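Local structure of coat protein (Leviviridae sp., 6YFR) at the interface of chains A and B. The protein forms the closed protein shell of a single-stranded RNA bacteriophage, assembling as intertwined dimers that probably also bind the genomic RNA on their inner surface. Sequence-based numbering; all coordinates share one arbitrary frame. Chains: chain A/B, coat protein.

The interface of chains A and B. Residues chain A 52, 54, 75, 77; chain B 101, 104-105, 112.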
loop_
_atom_site.group_PDB
_atom_site.type_symbol
_atom_site.label_atom_id
_atom_site.label_comp_id
_atom_site.label_asym_id
_atom_site.label_seq_id
_atom_site.Cartn_x
_atom_site.Cartn_y
_atom_site.Cartn_z
ATOM N N ILE A 52 37.118 -57.323 -25.262
ATOM C CA ILE A 52 37.689 -58.288 -24.329
ATOM C C ILE A 52 38.249 -57.510 -23.146
ATOM O O ILE A 52 38.932 -56.497 -23.330
ATOM C CB ILE A 52 38.789 -59.153 -24.975
ATOM C CG1 ILE A 52 38.278 -59.858 -26.230
ATOM C CG2 ILE A 52 39.312 -60.182 -23.980
ATOM C CD1 ILE A 52 37.501 -61.117 -25.943
ATOM N N VAL A 54 40.150 -58.041 -19.241
ATOM C CA VAL A 54 40.786 -58.877 -18.233
ATOM C C VAL A 54 40.879 -58.053 -16.960
ATOM O O VAL A 54 41.561 -57.017 -16.928
ATOM C CB VAL A 54 42.168 -59.368 -18.686
ATOM C CG1 VAL A 54 42.788 -60.230 -17.606
ATOM C CG2 VAL A 54 42.049 -60.138 -19.989
ATOM N N CYS A 75 42.970 -54.782 -18.304
ATOM C CA CYS A 75 43.426 -54.788 -19.689
ATOM C C CYS A 75 42.208 -54.861 -20.598
ATOM O O CYS A 75 41.460 -55.842 -20.556
ATOM C CB CYS A 75 44.374 -55.958 -19.948
ATOM S SG CYS A 75 45.099 -55.970 -21.595
ATOM N N PHE A 77 40.301 -54.269 -24.533
ATOM C CA PHE A 77 40.418 -54.311 -25.983
ATOM C C PHE A 77 39.035 -54.117 -26.583
ATOM O O PHE A 77 38.060 -54.712 -26.114
ATOM C CB PHE A 77 41.018 -55.645 -26.452
ATOM C CG PHE A 77 40.799 -55.948 -27.917
ATOM C CD1 PHE A 77 41.774 -55.643 -28.851
ATOM C CD2 PHE A 77 39.634 -56.569 -28.352
ATOM C CE1 PHE A 77 41.584 -55.933 -30.195
ATOM C CE2 PHE A 77 39.436 -56.854 -29.694
ATOM C CZ PHE A 77 40.412 -56.535 -30.617
ATOM N N MET B 101 45.460 -61.548 -22.536
ATOM C CA MET B 101 44.822 -60.734 -23.568
ATOM C C MET B 101 45.186 -61.233 -24.962
ATOM O O MET B 101 44.313 -61.421 -25.820
ATOM C CB MET B 101 45.236 -59.272 -23.395
ATOM C CG MET B 101 44.602 -58.317 -24.382
ATOM S SD MET B 101 42.824 -58.188 -24.127
ATOM C CE MET B 101 42.263 -59.000 -25.599
ATOM N N PHE B 104 43.603 -64.572 -25.713
ATOM C CA PHE B 104 42.178 -64.482 -26.010
ATOM C C PHE B 104 41.929 -63.873 -27.381
ATOM O O PHE B 104 40.966 -64.255 -28.056
ATOM C CB PHE B 104 41.462 -63.681 -24.925
ATOM C CG PHE B 104 40.781 -64.541 -23.908
ATOM C CD1 PHE B 104 39.430 -64.817 -24.010
ATOM C CD2 PHE B 104 41.499 -65.103 -22.864
ATOM C CE1 PHE B 104 38.800 -65.624 -23.077
ATOM C CE2 PHE B 104 40.873 -65.910 -21.929
ATOM C CZ PHE B 104 39.525 -66.172 -22.036
ATOM N N LEU B 105 42.766 -62.921 -27.798
ATOM C CA LEU B 105 42.665 -62.409 -29.162
ATOM C C LEU B 105 42.882 -63.523 -30.177
ATOM O O LEU B 105 42.272 -63.523 -31.253
ATOM C CB LEU B 105 43.673 -61.281 -29.386
ATOM C CG LEU B 105 43.410 -59.922 -28.746
ATOM C CD1 LEU B 105 44.534 -58.950 -29.071
ATOM C CD2 LEU B 105 42.072 -59.358 -29.198
ATOM N N ILE B 112 35.305 -62.390 -32.437
ATOM C CA ILE B 112 35.563 -60.953 -32.405
ATOM C C ILE B 112 35.296 -60.332 -33.768
ATOM O O ILE B 112 34.699 -59.249 -33.872
ATOM C CB ILE B 112 37.005 -60.683 -31.932
ATOM C CG1 ILE B 112 37.146 -61.026 -30.449
ATOM C CG2 ILE B 112 37.397 -59.241 -32.188
ATOM C CD1 ILE B 112 38.562 -60.931 -29.946
#
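A:Ile52, A:Cys75 and A:Phe77, from the neighbouring strands 47-59 and 70-82, meet B:Met101 and B:Leu105 of helix 90-107 in a sheet-against-helix interface typical of the coat-protein dimer of single-stranded RNA phages. The C-terminal helices of one subunit lie across the sheet of the other, and the two-fold axis repeats the packing with the chains exchanged, which interlocks the dimer from which the shell is built.

B:Met101 reaches from its helix toward the sheet of chain A, between the two strands. Its CG extends opposite the backbone N (chi1 -178°), and bends at the next two bonds carry the thioether along the sheet. The chain thereby touches three strand residues in succession. Near its base, CG lies 3.7 Å from the sulfur SG of A:Cys75. Further out, the SD packs against A:Phe77 CB, and the terminal methyl CE settles 3.5 Å from A:Ile52 CB, with A:Ile52 CG2 beside it. The same methyl is 3.7 Å from A:Phe77 CB and so bridges both strands.

One turn further along the helix, B:Leu105 sets one methyl over the face of the A:Phe77 ring. CD2 stands 3.4 Å from the ring centroid, almost equally far from all six carbons, in a CH-pi contact. A:Phe77 CG lies anti to its own backbone N (chi1 163°), and the turn of the ring about the CB-CG bond (chi2 96°) presents its face to the B:Leu105 methyl.

B:Ile112, on the following helix 109-114, divides its branches between the strands. Its CD1 lies 3.9 Å from A:Ile52 CG1, the two side chains crossing nearly at right angles, while its CG2 approaches A:Phe77 CE2 at 4.0 Å. Through this apolar seam both C-terminal helices of one subunit are seated on the partner's sheet, helping to hold the coat-protein dimer together as a unit of the particle.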